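Local atomic coordinates of AvrA (PDB entry 6BE0), a protein that binds inositol hexakisphosphate and coenzyme A and probably transfers acetyl groups from acetyl-CoA to serine and threonine residues of target proteins. Residues Val127-Val132 against Lys195-Glu200. Numbering follows the deposited sequence.
With IHP (inositol hexakisphosphate), chain B.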
loop_
_atom_site.group_PDB
_atom_site.type_symbol
_atom_site.label_atom_id
_atom_site.label_comp_id
_atom_site.label_asym_id
_atom_site.label_seq_id
_atom_site.Cartn_x
_atom_site.Cartn_y
_atom_site.Cartn_z
ATOM N N VAL A 127 -3.217 -3.563 -0.715
ATOM C CA VAL A 127 -4.226 -2.518 -0.843
ATOM C C VAL A 127 -4.841 -2.544 -2.239
ATOM O O VAL A 127 -4.139 -2.710 -3.236
ATOM C CB VAL A 127 -3.642 -1.116 -0.550
ATOM C CG1 VAL A 127 -2.543 -0.760 -1.540
ATOM C CG2 VAL A 127 -4.746 -0.065 -0.561
ATOM N N VAL A 128 -6.161 -2.392 -2.292
ATOM C CA VAL A 128 -6.900 -2.366 -3.549
ATOM C C VAL A 128 -7.569 -1.011 -3.721
ATOM O O VAL A 128 -8.192 -0.509 -2.789
ATOM C CB VAL A 128 -7.977 -3.472 -3.601
ATOM C CG1 VAL A 128 -8.783 -3.387 -4.897
ATOM C CG2 VAL A 128 -7.343 -4.844 -3.455
ATOM N N ASP A 129 -7.440 -0.421 -4.907
ATOM C CA ASP A 129 -8.145 0.817 -5.217
ATOM C C ASP A 129 -9.356 0.522 -6.093
ATOM O O ASP A 129 -9.252 -0.177 -7.102
ATOM C CB ASP A 129 -7.224 1.820 -5.911
ATOM C CG ASP A 129 -7.783 3.236 -5.893
ATOM O OD1 ASP A 129 -8.541 3.575 -4.958
ATOM O OD2 ASP A 129 -7.459 4.016 -6.811
ATOM N N PHE A 130 -10.498 1.069 -5.689
ATOM C CA PHE A 130 -11.777 0.829 -6.350
ATOM C C PHE A 130 -12.324 2.141 -6.907
ATOM O O PHE A 130 -12.422 3.136 -6.192
ATOM C CB PHE A 130 -12.763 0.194 -5.361
ATOM C CG PHE A 130 -14.162 0.054 -5.889
ATOM C CD1 PHE A 130 -14.573 -1.119 -6.500
ATOM C CD2 PHE A 130 -15.071 1.089 -5.753
ATOM C CE1 PHE A 130 -15.865 -1.250 -6.976
ATOM C CE2 PHE A 130 -16.361 0.964 -6.227
ATOM C CZ PHE A 130 -16.759 -0.206 -6.840
ATOM N N ARG A 131 -12.676 2.134 -8.188
ATOM C CA ARG A 131 -13.113 3.347 -8.875
ATOM C C ARG A 131 -14.099 3.013 -9.992
ATOM O O ARG A 131 -13.761 2.270 -10.914
ATOM C CB ARG A 131 -11.898 4.091 -9.446
ATOM C CG ARG A 131 -12.206 5.414 -10.149
ATOM C CD ARG A 131 -12.160 6.594 -9.188
ATOM N NE ARG A 131 -10.820 6.821 -8.643
ATOM C CZ ARG A 131 -9.902 7.616 -9.190
ATOM N NH1 ARG A 131 -10.156 8.278 -10.312
ATOM N NH2 ARG A 131 -8.717 7.751 -8.610
ATOM N N VAL A 132 -15.315 3.552 -9.911
ATOM C CA VAL A 132 -16.255 3.428 -11.023
ATOM C C VAL A 132 -16.095 4.677 -11.877
ATOM O O VAL A 132 -16.021 5.797 -11.369
ATOM C CB VAL A 132 -17.738 3.244 -10.575
ATOM C CG1 VAL A 132 -17.844 2.267 -9.409
ATOM C CG2 VAL A 132 -18.396 4.565 -10.223
ATOM N N LYS A 195 -4.131 5.739 1.949
ATOM C CA LYS A 195 -4.391 7.153 2.183
ATOM C C LYS A 195 -3.902 8.001 1.010
ATOM O O LYS A 195 -4.511 9.014 0.676
ATOM C CB LYS A 195 -3.735 7.607 3.491
ATOM C CG LYS A 195 -4.652 7.477 4.706
ATOM C CD LYS A 195 -3.970 6.813 5.896
ATOM C CE LYS A 195 -2.927 7.710 6.541
ATOM N NZ LYS A 195 -2.361 7.092 7.776
ATOM N N LYS A 196 -2.811 7.578 0.380
ATOM C CA LYS A 196 -2.286 8.284 -0.786
ATOM C C LYS A 196 -3.180 8.087 -2.011
ATOM O O LYS A 196 -3.291 8.978 -2.854
ATOM C CB LYS A 196 -0.861 7.820 -1.099
ATOM C CG LYS A 196 0.184 8.284 -0.092
ATOM C CD LYS A 196 0.379 9.793 -0.144
ATOM C CE LYS A 196 1.455 10.258 0.826
ATOM N NZ LYS A 196 1.046 10.083 2.249
ATOM N N LEU A 197 -3.814 6.920 -2.109
ATOM C CA LEU A 197 -4.745 6.648 -3.200
ATOM C C LEU A 197 -5.893 7.655 -3.188
ATOM O O LEU A 197 -6.447 7.995 -4.234
ATOM C CB LEU A 197 -5.295 5.222 -3.104
ATOM C CG LEU A 197 -4.351 4.084 -3.502
ATOM C CD1 LEU A 197 -4.932 2.741 -3.081
ATOM C CD2 LEU A 197 -4.074 4.101 -4.996
ATOM N N GLN A 198 -6.245 8.126 -1.996
ATOM C CA GLN A 198 -7.282 9.140 -1.843
ATOM C C GLN A 198 -6.758 10.520 -2.229
ATOM O O GLN A 198 -7.395 11.244 -2.992
ATOM C CB GLN A 198 -7.801 9.154 -0.401
ATOM C CG GLN A 198 -8.480 10.453 0.030
ATOM C CD GLN A 198 -9.629 10.848 -0.873
ATOM O OE1 GLN A 198 -10.174 10.018 -1.602
ATOM N NE2 GLN A 198 -10.002 12.123 -0.832
ATOM N N LEU A 199 -5.595 10.875 -1.696
ATOM C CA LEU A 199 -5.028 12.204 -1.890
ATOM C C LEU A 199 -4.583 12.439 -3.332
ATOM O O LEU A 199 -4.572 13.575 -3.807
ATOM C CB LEU A 199 -3.846 12.408 -0.941
ATOM C CG LEU A 199 -4.195 12.311 0.545
ATOM C CD1 LEU A 199 -2.942 12.104 1.382
ATOM C CD2 LEU A 199 -4.945 13.554 0.997
ATOM N N GLU A 200 -4.220 11.360 -4.020
ATOM C CA GLU A 200 -3.757 11.442 -5.403
ATOM C C GLU A 200 -4.859 11.008 -6.363
ATOM O O GLU A 200 -4.586 10.424 -7.411
ATOM C CB GLU A 200 -2.515 10.569 -5.604
ATOM C CG GLU A 200 -1.355 10.895 -4.673
ATOM C CD GLU A 200 -0.672 12.206 -5.011
ATOM O OE1 GLU A 200 -1.124 12.898 -5.950
ATOM O OE2 GLU A 200 0.327 12.540 -4.337
HETATM C C1 IHP B . 1.138 13.405 5.816
HETATM C C2 IHP B . 1.442 11.912 5.831
HETATM C C3 IHP B . 2.933 11.657 5.973
HETATM C C4 IHP B . 3.489 12.374 7.186
HETATM C C5 IHP B . 3.314 13.868 6.986
HETATM C C6 IHP B . 1.836 14.219 6.903
HETATM O O11 IHP B . -0.266 13.571 5.905
HETATM P P1 IHP B . -1.067 13.926 4.571
HETATM O O21 IHP B . -2.377 13.172 4.557
HETATM O O31 IHP B . -0.271 13.531 3.345
HETATM O O41 IHP B . -1.341 15.406 4.541
HETATM O O12 IHP B . 0.710 11.264 6.895
HETATM P P2 IHP B . -0.387 10.175 6.553
HETATM O O22 IHP B . -1.375 10.711 5.544
HETATM O O32 IHP B . 0.254 8.935 5.976
HETATM O O42 IHP B . -1.135 9.805 7.814
HETATM O O13 IHP B . 3.180 10.252 6.055
HETATM P P3 IHP B . 3.908 9.518 4.844
HETATM O O23 IHP B . 3.291 8.158 4.629
HETATM O O33 IHP B . 3.785 10.318 3.568
HETATM O O43 IHP B . 5.368 9.338 5.170
HETATM O O14 IHP B . 4.859 11.998 7.419
HETATM P P4 IHP B . 6.098 12.445 6.489
HETATM O O24 IHP B . 6.986 11.248 6.235
HETATM O O34 IHP B . 5.639 12.998 5.159
HETATM O O44 IHP B . 6.921 13.480 7.204
HETATM O O15 IHP B . 3.936 14.619 8.031
HETATM P P5 IHP B . 4.529 16.048 7.692
HETATM O O25 IHP B . 3.971 16.544 6.375
HETATM O O35 IHP B . 4.152 17.010 8.791
HETATM O O45 IHP B . 6.033 15.989 7.588
HETATM O O16 IHP B . 1.208 14.023 8.169
HETATM P P6 IHP B . 0.330 15.169 8.769
HETATM O O26 IHP B . 0.016 14.866 10.211
HETATM O O36 IHP B . 1.066 16.481 8.687
HETATM O O46 IHP B . -0.970 15.283 8.011
HETATM O O HOH W 1 -7.806 6.579 -6.046
#
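Leu197 carries the apolar part of this contact, pressing its forked end against the central strand 125-133 from the last turn of helix 186-199. One methyl, CD1, meets two residues of the same strand face: it lies 3.8 Å from CG2 of Val127 and equally near CB of Asp129. CG2 is the Val127 branch turned anti to the backbone N, and it is the one that meets CD1. The other methyl, CD2, lies against the carboxylate, 3.8 Å from OD2 of Asp129. Leu204 and Phe236 also touch Leu197.

The polar part runs through a water and involves no direct hydrogen bond between strand and helix. The water lies 2.7 Å from both OD2 of Asp129 and O of Leu197, well placed to donate to either, though it has more acceptors in reach than protons. It accepts from NH2 of Arg131 at 3.0 Å, lying in the guanidinium plane at its edge. With CG of Asp129 anti to the backbone N (chi1 -164°), the carboxylate also reaches Arg113, in a salt bridge through OD1, and His208, in a hydrogen bond through OD2. Arg131 NH2 further bonds to the carbonyl of Phe201, just past the helix.

On the inositol hexakisphosphate side, Lys196 NZ donates to O33 at 3.0 Å, while Lys195 NZ makes a weak bond to O42 and a salt bridge with Glu295. Leu199 CD1 packs 3.4 Å from O21.

In this YopJ-family acetyltransferase the end of helix 186-199 thus packs on the mixed sheet with one side and supplies inositol hexakisphosphate ligands from another, and the positive charge around Asp129 would be expected to stabilise its buried carboxylate as the anion.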